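Local coordinates for diaminopropionate ammonia-lyase (Escherichia coli, PDB 4D9I), which catalyses the pyridoxal phosphate-dependent elimination of ammonia from both the L- and D-isomers of 2,3-diaminopropionate, giving pyruvate, and works as a homodimer, at residues 44-49 with 67-72; 252-257 with 306-311; 333-338 with 377-382. One frame throughout, in Å; residues are numbered along the deposited sequence.

Contact 1. Residues 44-49 with 67-72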
ATOM      1  N   PRO B  44     -16.184 -16.670 -10.015  1.00 27.59           N
ATOM      2  CA  PRO B  44     -16.016 -16.619  -8.559  1.00 26.09           C
ATOM      3  C   PRO B  44     -14.896 -15.656  -8.197  1.00 24.61           C
ATOM      4  O   PRO B  44     -13.861 -15.653  -8.848  1.00 25.02           O
ATOM      5  CB  PRO B  44     -15.634 -18.046  -8.204  1.00 27.13           C
ATOM      6  CG  PRO B  44     -16.226 -18.875  -9.300  1.00 28.87           C
ATOM      7  CD  PRO B  44     -16.075 -18.043 -10.537  1.00 29.27           C
ATOM      8  N   THR B  45     -15.132 -14.802  -7.212  1.00 23.04           N
ATOM      9  CA  THR B  45     -14.164 -13.786  -6.813  1.00 21.89           C
ATOM     10  C   THR B  45     -13.017 -14.456  -6.036  1.00 21.74           C
ATOM     11  O   THR B  45     -13.221 -15.484  -5.387  1.00 22.09           O
ATOM     12  CB  THR B  45     -14.823 -12.728  -5.906  1.00 20.81           C
ATOM     13  OG1 THR B  45     -15.434 -13.379  -4.787  1.00 20.52           O
ATOM     14  CG2 THR B  45     -15.874 -11.907  -6.653  1.00 20.85           C
ATOM     15  N   PRO B  46     -11.798 -13.888  -6.093  1.00 21.44           N
ATOM     16  CA  PRO B  46     -10.728 -14.638  -5.448  1.00 21.51           C
ATOM     17  C   PRO B  46     -10.872 -14.732  -3.940  1.00 20.61           C
ATOM     18  O   PRO B  46     -11.426 -13.829  -3.289  1.00 19.40           O
ATOM     19  CB  PRO B  46      -9.445 -13.852  -5.810  1.00 21.49           C
ATOM     20  CG  PRO B  46      -9.816 -13.012  -7.009  1.00 21.67           C
ATOM     21  CD  PRO B  46     -11.299 -12.746  -6.879  1.00 21.36           C
ATOM     22  N   LEU B  47     -10.357 -15.833  -3.406  1.00 21.13           N
ATOM     23  CA  LEU B  47     -10.173 -15.971  -1.980  1.00 21.13           C
ATOM     24  C   LEU B  47      -8.671 -15.942  -1.727  1.00 21.32           C
ATOM     25  O   LEU B  47      -7.978 -16.925  -1.989  1.00 22.56           O
ATOM     26  CB  LEU B  47     -10.752 -17.297  -1.488  1.00 21.88           C
ATOM     27  CG  LEU B  47     -10.721 -17.494   0.033  1.00 21.78           C
ATOM     28  CD1 LEU B  47     -11.611 -16.444   0.691  1.00 20.94           C
ATOM     29  CD2 LEU B  47     -11.202 -18.881   0.415  1.00 22.89           C
ATOM     30  N   CYS B  48      -8.171 -14.825  -1.219  1.00 20.95           N
ATOM     31  CA  CYS B  48      -6.719 -14.619  -1.171  1.00 21.25           C
ATOM     32  C   CYS B  48      -6.151 -15.125   0.151  1.00 20.94           C
ATOM     33  O   CYS B  48      -6.716 -14.856   1.214  1.00 20.54           O
ATOM     34  CB  CYS B  48      -6.382 -13.142  -1.369  1.00 20.97           C
ATOM     35  SG  CYS B  48      -7.179 -12.368  -2.797  1.00 23.26           S
ATOM     36  N   ALA B  49      -5.043 -15.854   0.088  1.00 21.14           N
ATOM     37  CA  ALA B  49      -4.410 -16.354   1.284  1.00 20.95           C
ATOM     38  C   ALA B  49      -3.346 -15.361   1.753  1.00 20.25           C
ATOM     39  O   ALA B  49      -2.321 -15.187   1.103  1.00 20.47           O
ATOM     40  CB  ALA B  49      -3.810 -17.739   1.041  1.00 22.37           C
ATOM     41  N   GLU B  67     -14.389  -9.116  -2.900  1.00 18.25           N
ATOM     42  CA  GLU B  67     -15.619  -8.836  -3.633  1.00 17.73           C
ATOM     43  C   GLU B  67     -15.498  -7.594  -4.498  1.00 18.05           C
ATOM     44  O   GLU B  67     -16.462  -7.196  -5.157  1.00 17.69           O
ATOM     45  CB  GLU B  67     -16.827  -8.773  -2.678  1.00 17.04           C
ATOM     46  CG  GLU B  67     -17.255 -10.156  -2.173  1.00 17.30           C
ATOM     47  CD  GLU B  67     -17.778 -11.045  -3.304  1.00 17.68           C
ATOM     48  OE1 GLU B  67     -18.512 -10.545  -4.190  1.00 17.45           O
ATOM     49  OE2 GLU B  67     -17.431 -12.249  -3.329  1.00 18.69           O
ATOM     50  N   SER B  68     -14.303  -7.001  -4.528  1.00 18.92           N
ATOM     51  CA  SER B  68     -14.040  -5.924  -5.477  1.00 20.01           C
ATOM     52  C   SER B  68     -14.072  -6.453  -6.913  1.00 20.96           C
ATOM     53  O   SER B  68     -14.244  -5.673  -7.870  1.00 22.26           O
ATOM     54  CB  SER B  68     -12.700  -5.222  -5.206  1.00 20.99           C
ATOM     55  OG  SER B  68     -11.597  -6.010  -5.628  1.00 22.14           O
ATOM     56  N   LYS B  69     -13.922  -7.771  -7.058  1.00 21.07           N
ATOM     57  CA  LYS B  69     -13.925  -8.399  -8.393  1.00 22.71           C
ATOM     58  C   LYS B  69     -15.322  -8.832  -8.897  1.00 22.26           C
ATOM     59  O   LYS B  69     -15.448  -9.464  -9.940  1.00 23.65           O
ATOM     60  CB  LYS B  69     -12.972  -9.589  -8.426  1.00 23.70           C
ATOM     61  CG  LYS B  69     -11.569  -9.288  -7.898  1.00 24.62           C
ATOM     62  CD  LYS B  69     -10.876  -8.184  -8.674  1.00 25.92           C
ATOM     63  CE  LYS B  69      -9.371  -8.300  -8.478  1.00 27.58           C
ATOM     64  NZ  LYS B  69      -8.746  -6.966  -8.606  1.00 29.04           N
ATOM     65  N   ARG B  70     -16.351  -8.501  -8.152  1.00 20.87           N
ATOM     66  CA  ARG B  70     -17.719  -8.983  -8.466  1.00 20.94           C
ATOM     67  C   ARG B  70     -18.327  -8.210  -9.663  1.00 22.19           C
ATOM     68  O   ARG B  70     -18.742  -7.066  -9.503  1.00 21.94           O
ATOM     69  CB  ARG B  70     -18.598  -8.880  -7.204  1.00 18.98           C
ATOM     70  CG  ARG B  70     -20.004  -9.487  -7.275  1.00 18.39           C
ATOM     71  CD  ARG B  70     -19.984 -10.981  -7.541  1.00 19.10           C
ATOM     72  NE  ARG B  70     -19.415 -11.760  -6.435  1.00 18.72           N
ATOM     73  CZ  ARG B  70     -19.227 -13.070  -6.469  1.00 19.55           C
ATOM     74  NH1 ARG B  70     -19.489 -13.742  -7.582  1.00 20.77           N
ATOM     75  NH2 ARG B  70     -18.734 -13.697  -5.405  1.00 19.74           N
ATOM     76  N   PHE B  71     -18.352  -8.842 -10.846  1.00 24.46           N
ATOM     77  CA  PHE B  71     -19.001  -8.298 -12.075  1.00 27.09           C
ATOM     78  C   PHE B  71     -18.656  -6.884 -12.520  1.00 28.47           C
ATOM     79  O   PHE B  71     -19.448  -6.280 -13.225  1.00 31.68           O
ATOM     80  CB  PHE B  71     -20.536  -8.367 -11.979  1.00 26.23           C
ATOM     81  CG  PHE B  71     -21.094  -9.754 -12.068  1.00 26.64           C
ATOM     82  CD1 PHE B  71     -21.328 -10.492 -10.920  1.00 25.17           C
ATOM     83  CD2 PHE B  71     -21.384 -10.325 -13.312  1.00 29.05           C
ATOM     84  CE1 PHE B  71     -21.839 -11.775 -10.996  1.00 26.07           C
ATOM     85  CE2 PHE B  71     -21.895 -11.614 -13.400  1.00 29.49           C
ATOM     86  CZ  PHE B  71     -22.131 -12.333 -12.240  1.00 28.31           C
ATOM     87  N   GLY B  72     -17.517  -6.323 -12.144  1.00 29.05           N
ATOM     88  CA  GLY B  72     -17.256  -4.924 -12.546  1.00 29.85           C
ATOM     89  C   GLY B  72     -17.921  -3.868 -11.662  1.00 28.41           C
ATOM     90  O   GLY B  72     -17.731  -2.666 -11.866  1.00 29.05           O
TER
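The methyl CG2 of T45 lies over one face of the R70 guanidinium, 3.4 Å above its plane and displaced toward the rim. The contact sits at the edge of the mixed sheet of this fold type II enzyme. Here the lead-in to strand 47-49 meets the 3-10 turn that follows strand 61-66. The T45 side chain crosses both E67 and R70 at about a right angle. Its hydroxyl OG1 stands between the backbone N and the carbonyl carbon (chi1 55°), and it donates to E67 OE2 at 2.7 Å. The oxygen is met from above the carboxylate plane, 51° out of it. R70 grips the same carboxylate side-on in a salt bridge, with two nitrogens. R70 NE reaches E67 OE1 at 2.7 Å and R70 NH2 reaches E67 OE2 at 2.8 Å, both on syn lone pairs. E67 OE2 thus takes two donors, and the paired bonds hold the two flat groups edge to edge. R70 NH2 also forms a salt bridge to E212 of helix 208-220, so the arginine joins two acids. This pairing is likely to favour the ionised form of E67. An alanine in place of E67 would probably cost R70 NE and the T45 hydroxyl this acceptor and leave the guanidinium freer to turn. The T45 carbonyl is bound by K65 and Q216, which fixes the backbone beside the cluster. Farther out the contact is apolar: the P46 ring crosses the lysine chain at about a right angle, P46 CD resting 3.6 Å from K69 CG.

Contact 2. Residues 252-257 with 306-311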
ATOM      1  N   ASN B 252     -19.140 -24.814  15.935  1.00 45.63           N
ATOM      2  CA  ASN B 252     -17.741 -24.895  15.446  1.00 44.02           C
ATOM      3  C   ASN B 252     -17.267 -23.719  14.606  1.00 39.88           C
ATOM      4  O   ASN B 252     -16.216 -23.782  13.957  1.00 38.69           O
ATOM      5  CB  ASN B 252     -17.474 -26.180  14.668  1.00 46.01           C
ATOM      6  CG  ASN B 252     -17.977 -27.395  15.374  1.00 49.96           C
ATOM      7  OD1 ASN B 252     -18.726 -28.180  14.795  1.00 52.02           O
ATOM      8  ND2 ASN B 252     -17.599 -27.555  16.635  1.00 52.08           N
ATOM      9  N   LEU B 253     -18.032 -22.642  14.617  1.00 37.45           N
ATOM     10  CA  LEU B 253     -17.602 -21.458  13.902  1.00 33.89           C
ATOM     11  C   LEU B 253     -17.617 -20.246  14.819  1.00 33.02           C
ATOM     12  O   LEU B 253     -18.663 -19.841  15.337  1.00 33.76           O
ATOM     13  CB  LEU B 253     -18.435 -21.237  12.632  1.00 32.27           C
ATOM     14  CG  LEU B 253     -18.042 -20.100  11.675  1.00 29.78           C
ATOM     15  CD1 LEU B 253     -16.557 -20.106  11.288  1.00 28.87           C
ATOM     16  CD2 LEU B 253     -18.921 -20.144  10.432  1.00 28.90           C
ATOM     17  N   HIS B 254     -16.439 -19.677  15.025  1.00 31.62           N
ATOM     18  CA  HIS B 254     -16.327 -18.518  15.887  1.00 31.25           C
ATOM     19  C   HIS B 254     -16.556 -17.290  15.053  1.00 28.98           C
ATOM     20  O   HIS B 254     -15.652 -16.802  14.385  1.00 27.45           O
ATOM     21  CB  HIS B 254     -14.977 -18.484  16.601  1.00 31.71           C
ATOM     22  CG  HIS B 254     -14.894 -17.428  17.675  1.00 32.28           C
ATOM     23  ND1 HIS B 254     -14.513 -17.705  18.927  1.00 34.06           N
ATOM     24  CD2 HIS B 254     -15.174 -16.055  17.641  1.00 31.17           C
ATOM     25  CE1 HIS B 254     -14.535 -16.578  19.664  1.00 34.33           C
ATOM     26  NE2 HIS B 254     -14.957 -15.573  18.880  1.00 32.56           N
ATOM     27  N   SER B 255     -17.796 -16.815  15.057  1.00 28.93           N
ATOM     28  CA  SER B 255     -18.175 -15.703  14.209  1.00 27.16           C
ATOM     29  C   SER B 255     -18.153 -14.412  14.995  1.00 27.27           C
ATOM     30  O   SER B 255     -18.667 -14.336  16.113  1.00 28.93           O
ATOM     31  CB  SER B 255     -19.574 -15.927  13.602  1.00 27.35           C
ATOM     32  OG  SER B 255     -20.530 -16.154  14.617  1.00 29.09           O
ATOM     33  N   ILE B 256     -17.589 -13.390  14.371  1.00 25.71           N
ATOM     34  CA  ILE B 256     -17.426 -12.096  14.985  1.00 26.08           C
ATOM     35  C   ILE B 256     -18.051 -11.052  14.061  1.00 25.08           C
ATOM     36  O   ILE B 256     -17.620 -10.888  12.926  1.00 23.81           O
ATOM     37  CB  ILE B 256     -15.925 -11.761  15.213  1.00 25.69           C
ATOM     38  CG1 ILE B 256     -15.257 -12.816  16.111  1.00 26.98           C
ATOM     39  CG2 ILE B 256     -15.790 -10.412  15.875  1.00 26.39           C
ATOM     40  CD1 ILE B 256     -13.760 -12.951  15.881  1.00 26.27           C
ATOM     41  N   ILE B 257     -19.047 -10.346  14.580  1.00 26.04           N
ATOM     42  CA  ILE B 257     -19.740  -9.270  13.860  1.00 25.49           C
ATOM     43  C   ILE B 257     -19.037  -7.958  14.200  1.00 25.73           C
ATOM     44  O   ILE B 257     -18.750  -7.679  15.379  1.00 27.26           O
ATOM     45  CB  ILE B 257     -21.219  -9.207  14.290  1.00 26.83           C
ATOM     46  CG1 ILE B 257     -21.832 -10.619  14.335  1.00 27.18           C
ATOM     47  CG2 ILE B 257     -22.021  -8.272  13.383  1.00 26.30           C
ATOM     48  CD1 ILE B 257     -21.680 -11.439  13.060  1.00 25.59           C
ATOM     49  N   ALA B 306     -24.361 -15.821  16.103  1.00 34.85           N
ATOM     50  CA  ALA B 306     -23.102 -15.064  16.211  1.00 32.63           C
ATOM     51  C   ALA B 306     -22.396 -15.342  17.537  1.00 33.59           C
ATOM     52  O   ALA B 306     -23.032 -15.423  18.580  1.00 35.44           O
ATOM     53  CB  ALA B 306     -23.354 -13.576  16.059  1.00 32.10           C
ATOM     54  N   THR B 307     -21.075 -15.470  17.510  1.00 32.13           N
ATOM     55  CA  THR B 307     -20.355 -15.779  18.740  1.00 33.21           C
ATOM     56  C   THR B 307     -20.117 -14.499  19.534  1.00 33.46           C
ATOM     57  O   THR B 307     -20.342 -14.460  20.742  1.00 35.31           O
ATOM     58  CB  THR B 307     -19.017 -16.500  18.469  1.00 32.22           C
ATOM     59  OG1 THR B 307     -19.214 -17.503  17.460  1.00 31.72           O
ATOM     60  CG2 THR B 307     -18.488 -17.153  19.762  1.00 34.24           C
ATOM     61  N   GLN B 308     -19.695 -13.450  18.833  1.00 31.66           N
ATOM     62  CA  GLN B 308     -19.331 -12.191  19.449  1.00 31.97           C
ATOM     63  C   GLN B 308     -19.701 -10.993  18.591  1.00 30.86           C
ATOM     64  O   GLN B 308     -19.781 -11.082  17.370  1.00 29.08           O
ATOM     65  CB  GLN B 308     -17.823 -12.164  19.725  1.00 31.40           C
ATOM     66  CG  GLN B 308     -17.426 -12.894  20.998  1.00 33.41           C
ATOM     67  CD  GLN B 308     -15.940 -13.187  21.065  1.00 32.72           C
ATOM     68  OE1 GLN B 308     -15.230 -13.099  20.058  1.00 31.10           O
ATOM     69  NE2 GLN B 308     -15.461 -13.545  22.243  1.00 34.37           N
ATOM     70  N   PHE B 309     -19.920  -9.867  19.252  1.00 32.16           N
ATOM     71  CA  PHE B 309     -20.121  -8.598  18.573  1.00 31.72           C
ATOM     72  C   PHE B 309     -18.964  -7.676  18.925  1.00 31.57           C
ATOM     73  O   PHE B 309     -18.543  -7.641  20.075  1.00 33.01           O
ATOM     74  CB  PHE B 309     -21.428  -7.971  19.034  1.00 33.76           C
ATOM     75  CG  PHE B 309     -22.605  -8.897  18.941  1.00 34.58           C
ATOM     76  CD1 PHE B 309     -23.218  -9.374  20.091  1.00 36.97           C
ATOM     77  CD2 PHE B 309     -23.094  -9.296  17.704  1.00 33.31           C
ATOM     78  CE1 PHE B 309     -24.316 -10.228  20.014  1.00 38.24           C
ATOM     79  CE2 PHE B 309     -24.188 -10.155  17.623  1.00 34.30           C
ATOM     80  CZ  PHE B 309     -24.790 -10.619  18.773  1.00 36.65           C
ATOM     81  N   ILE B 310     -18.460  -6.943  17.934  1.00 30.11           N
ATOM     82  CA  ILE B 310     -17.419  -5.938  18.155  1.00 30.16           C
ATOM     83  C   ILE B 310     -17.912  -4.545  17.759  1.00 31.08           C
ATOM     84  O   ILE B 310     -18.495  -4.359  16.687  1.00 30.36           O
ATOM     85  CB  ILE B 310     -16.112  -6.261  17.391  1.00 27.89           C
ATOM     86  CG1 ILE B 310     -15.375  -7.423  18.069  1.00 27.85           C
ATOM     87  CG2 ILE B 310     -15.193  -5.034  17.326  1.00 27.85           C
ATOM     88  CD1 ILE B 310     -14.100  -7.875  17.384  1.00 25.79           C
ATOM     89  N   SER B 311     -17.696  -3.589  18.658  1.00 33.33           N
ATOM     90  CA  SER B 311     -17.877  -2.172  18.386  1.00 34.71           C
ATOM     91  C   SER B 311     -16.504  -1.528  18.341  1.00 34.43           C
ATOM     92  O   SER B 311     -15.769  -1.547  19.330  1.00 35.44           O
ATOM     93  CB  SER B 311     -18.713  -1.514  19.479  1.00 38.05           C
ATOM     94  OG  SER B 311     -18.794  -0.114  19.280  1.00 39.35           O
TER
HETATM   95  O   HOH W   1     -20.086 -20.068  18.080  1.00 28.28           O
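H254 NE2 donates to Q308 OE1 at 2.8 Å in a nearly straight bond. The acceptor lies in the imidazole plane, but the histidine nitrogen stands above the amide plane, 69° out of it. The ring and amide planes are 72° apart. The other end of the amide is also held: Q308 NE2 donates to D12 OD1 and to the K362 carbonyl. A second set of polar bonds joins S255 and T307. S255 N donates to T307 OG1 at 2.9 Å, and T307 N returns a bond to S255 OG at 3.0 Å. The serine OG can accept it because chi1 of 56° puts it between the backbone N and the carbonyl carbon. A water donates to the L253 carbonyl and also bonds T307 OG1. Beyond these bonds the parallel strands pair through Q308 N to S255 O, I257 N to Q308 O and I310 N to I257 O, the last at 2.7 Å. T307 CG2 sits over the centre of the H254 ring in a CH-pi contact, 3.9 Å from the centroid. H226 stacks on the same ring. On the sheet face of I256 and Q308, I256 CG2 presses tightly on I310 CD1 at 3.4 Å. On the face of I257 and F309, I257 CG1 meets A306 CB at 3.7 Å and the F309 ring obliquely at CD2. L363 of helix 356-363 packs against I256 and I310, and I266 of helix 265-272 touches both I257 and F309. Neighbouring parallel strands with helices packed on both faces are characteristic of the alpha/beta architecture of the tryptophan synthase beta-like family.

Contact 3. Residues 333-338 with 377-382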
ATOM      1  N   ARG B 333      -1.951  -8.458  -2.889  1.00 18.46           N
ATOM      2  CA  ARG B 333      -2.478  -7.140  -2.550  1.00 17.75           C
ATOM      3  C   ARG B 333      -3.979  -7.084  -2.864  1.00 17.33           C
ATOM      4  O   ARG B 333      -4.397  -7.655  -3.854  1.00 18.13           O
ATOM      5  CB  ARG B 333      -1.752  -6.103  -3.413  1.00 18.60           C
ATOM      6  CG  ARG B 333      -2.308  -4.689  -3.340  1.00 18.74           C
ATOM      7  CD  ARG B 333      -1.236  -3.707  -3.788  1.00 20.07           C
ATOM      8  NE  ARG B 333      -1.807  -2.420  -4.178  1.00 20.75           N
ATOM      9  CZ  ARG B 333      -2.012  -2.076  -5.447  1.00 22.63           C
ATOM     10  NH1 ARG B 333      -1.630  -2.904  -6.419  1.00 24.27           N
ATOM     11  NH2 ARG B 333      -2.509  -0.894  -5.765  1.00 22.95           N
ATOM     12  N   ILE B 334      -4.757  -6.378  -2.037  1.00 16.40           N
ATOM     13  CA  ILE B 334      -6.217  -6.298  -2.172  1.00 16.36           C
ATOM     14  C   ILE B 334      -6.650  -4.832  -2.016  1.00 16.53           C
ATOM     15  O   ILE B 334      -6.231  -4.139  -1.078  1.00 16.28           O
ATOM     16  CB  ILE B 334      -6.933  -7.190  -1.110  1.00 15.72           C
ATOM     17  CG1 ILE B 334      -6.597  -8.685  -1.332  1.00 15.93           C
ATOM     18  CG2 ILE B 334      -8.431  -6.931  -1.106  1.00 15.50           C
ATOM     19  CD1 ILE B 334      -6.992  -9.621  -0.197  1.00 15.71           C
ATOM     20  N   ILE B 335      -7.468  -4.352  -2.954  1.00 17.29           N
ATOM     21  CA  ILE B 335      -7.981  -2.981  -2.917  1.00 18.02           C
ATOM     22  C   ILE B 335      -9.318  -3.087  -2.177  1.00 18.03           C
ATOM     23  O   ILE B 335     -10.258  -3.727  -2.668  1.00 18.43           O
ATOM     24  CB  ILE B 335      -8.193  -2.392  -4.333  1.00 19.13           C
ATOM     25  CG1 ILE B 335      -6.895  -2.450  -5.179  1.00 19.77           C
ATOM     26  CG2 ILE B 335      -8.748  -0.980  -4.251  1.00 19.72           C
ATOM     27  CD1 ILE B 335      -5.662  -1.886  -4.509  1.00 19.88           C
ATOM     28  N   SER B 336      -9.375  -2.493  -0.988  1.00 18.06           N
ATOM     29  CA  SER B 336     -10.514  -2.650  -0.090  1.00 18.21           C
ATOM     30  C   SER B 336     -10.943  -1.281   0.442  1.00 19.27           C
ATOM     31  O   SER B 336     -10.125  -0.550   1.025  1.00 19.11           O
ATOM     32  CB  SER B 336     -10.123  -3.559   1.086  1.00 17.21           C
ATOM     33  OG  SER B 336     -11.260  -3.968   1.845  1.00 17.43           O
ATOM     34  N   GLY B 337     -12.234  -0.976   0.283  1.00 20.08           N
ATOM     35  CA  GLY B 337     -12.799   0.299   0.728  1.00 21.95           C
ATOM     36  C   GLY B 337     -12.945   0.334   2.235  1.00 22.09           C
ATOM     37  O   GLY B 337     -12.716  -0.662   2.905  1.00 20.80           O
ATOM     38  N   GLU B 338     -13.371   1.470   2.769  1.00 23.91           N
ATOM     39  CA  GLU B 338     -13.469   1.618   4.222  1.00 24.73           C
ATOM     40  C   GLU B 338     -14.288   0.509   4.913  1.00 23.95           C
ATOM     41  O   GLU B 338     -13.786  -0.178   5.832  1.00 23.33           O
ATOM     42  CB  GLU B 338     -14.006   3.000   4.582  1.00 27.14           C
ATOM     43  CG  GLU B 338     -13.759   3.345   6.037  1.00 29.09           C
ATOM     44  CD  GLU B 338     -14.114   4.778   6.354  1.00 32.39           C
ATOM     45  OE1 GLU B 338     -14.701   5.453   5.498  1.00 33.60           O
ATOM     46  OE2 GLU B 338     -13.815   5.234   7.469  1.00 35.15           O
ATOM     47  N   GLU B 377     -16.061  -4.505  -0.525  1.00 19.19           N
ATOM     48  CA  GLU B 377     -15.943  -3.554  -1.629  1.00 20.09           C
ATOM     49  C   GLU B 377     -14.499  -3.166  -1.867  1.00 19.77           C
ATOM     50  O   GLU B 377     -13.685  -3.236  -0.944  1.00 19.27           O
ATOM     51  CB  GLU B 377     -16.764  -2.273  -1.358  1.00 21.64           C
ATOM     52  CG  GLU B 377     -16.334  -1.517  -0.097  1.00 22.12           C
ATOM     53  CD  GLU B 377     -16.851  -0.074  -0.034  1.00 24.27           C
ATOM     54  OE1 GLU B 377     -17.744   0.332  -0.833  1.00 25.50           O
ATOM     55  OE2 GLU B 377     -16.359   0.665   0.851  1.00 24.67           O
ATOM     56  N   GLY B 378     -14.197  -2.740  -3.094  1.00 20.38           N
ATOM     57  CA  GLY B 378     -12.918  -2.107  -3.384  1.00 20.72           C
ATOM     58  C   GLY B 378     -13.012  -0.606  -3.162  1.00 22.22           C
ATOM     59  O   GLY B 378     -13.814  -0.134  -2.337  1.00 22.35           O
ATOM     60  N   ASP B 379     -12.226   0.140  -3.935  1.00 23.23           N
ATOM     61  CA  ASP B 379     -12.156   1.588  -3.828  1.00 25.09           C
ATOM     62  C   ASP B 379     -13.328   2.268  -4.544  1.00 26.47           C
ATOM     63  O   ASP B 379     -13.159   2.947  -5.567  1.00 27.71           O
ATOM     64  CB  ASP B 379     -10.805   2.095  -4.364  1.00 26.08           C
ATOM     65  CG  ASP B 379     -10.504   1.597  -5.768  1.00 27.55           C
ATOM     66  OD1 ASP B 379     -11.198   0.673  -6.249  1.00 28.58           O
ATOM     67  OD2 ASP B 379      -9.563   2.116  -6.394  1.00 29.11           O
ATOM     68  N   THR B 380     -14.524   2.094  -3.992  1.00 26.21           N
ATOM     69  CA  THR B 380     -15.707   2.664  -4.588  1.00 27.58           C
ATOM     70  C   THR B 380     -15.699   4.198  -4.524  1.00 29.63           C
ATOM     71  O   THR B 380     -16.389   4.841  -5.292  1.00 31.76           O
ATOM     72  CB  THR B 380     -16.971   2.068  -3.946  1.00 27.26           C
ATOM     73  OG1 THR B 380     -16.901   2.243  -2.531  1.00 26.57           O
ATOM     74  CG2 THR B 380     -17.064   0.575  -4.267  1.00 25.47           C
ATOM     75  N   ASP B 381     -14.920   4.762  -3.601  1.00 29.28           N
ATOM     76  CA  ASP B 381     -14.657   6.187  -3.530  1.00 31.45           C
ATOM     77  C   ASP B 381     -13.127   6.369  -3.657  1.00 31.00           C
ATOM     78  O   ASP B 381     -12.414   6.261  -2.663  1.00 29.80           O
ATOM     79  CB  ASP B 381     -15.168   6.762  -2.198  1.00 32.32           C
ATOM     80  CG  ASP B 381     -14.879   8.258  -2.035  1.00 35.00           C
ATOM     81  OD1 ASP B 381     -14.029   8.817  -2.754  1.00 35.74           O
ATOM     82  OD2 ASP B 381     -15.495   8.888  -1.156  1.00 37.16           O
ATOM     83  N   VAL B 382     -12.643   6.632  -4.870  1.00 31.81           N
ATOM     84  CA  VAL B 382     -11.189   6.636  -5.103  1.00 31.95           C
ATOM     85  C   VAL B 382     -10.470   7.782  -4.379  1.00 33.27           C
ATOM     86  O   VAL B 382      -9.293   7.647  -3.997  1.00 32.39           O
ATOM     87  CB  VAL B 382     -10.809   6.581  -6.604  1.00 32.93           C
ATOM     88  CG1 VAL B 382     -11.380   5.336  -7.261  1.00 32.20           C
ATOM     89  CG2 VAL B 382     -11.262   7.831  -7.334  1.00 35.93           C
TER
HETATM   90  O   HOH W   2     -14.478   3.202   0.885  1.00 30.99           O
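G337 N donates to E377 O at 3.0 Å, with an N-H...O angle of 167°. The N-H comes from above the carbonyl plane, 46° out of it. Two CA-H...O contacts flank this bond: S336 CA to E377 O at 3.3 Å and G378 CA to I335 O at 3.2 Å. The backbones are so close that a side chain at G337 would clash with E377 OE2 and G378 O. Beside them I335 CG2 touches the carboxylate carbon D379 CG at 3.5 Å, the two side chains crossing at a slant, while D379 OD1 accepts a bond from N74.

The E377 chain runs extended past G337. A water accepts from E338 N at 2.8 Å and donates to E377 OE2. E377 OE1 receives the T380 hydroxyl at 2.7 Å from above the carboxylate plane. N122 ND2 also bonds E377 OE1, R150 binds T380 OG1, and S375 holds S336 OG. R333 bonds N326 of the second subunit, so the 333-338 loop also reaches the dimer interface.

The side chain of E377 lies about 7 Å from that of D120, the inferred proton acceptor for L-diaminopropionate. With donors at both oxygens, the E377 carboxylate is probably held in one orientation at the margin of the active site.

Overall arrangement
Along the chain the contacts come in series: contact 1 closes before contact 2 opens, and contact 2 before contact 3. Contacts 1 and 2 reach the same mixed sheet. Contact 1 lies at its outermost strand 47-49, and contact 2 pairs strands 254-260 and 308-312 toward the other margin. Their centres are about 23 Å apart. Contact 3 is built from loops, one of them following strand 370-375 of that sheet. Its centre is about 12 Å from that of contact 1 and about 24 Å from that of contact 2. Contacts 1 and 3 touch: S68 CB packs on G378 N, and C48 CB on I334 CD1. Contact 3 thus links the sheet edge to the active-site side, while contact 2 stands apart within the sheet.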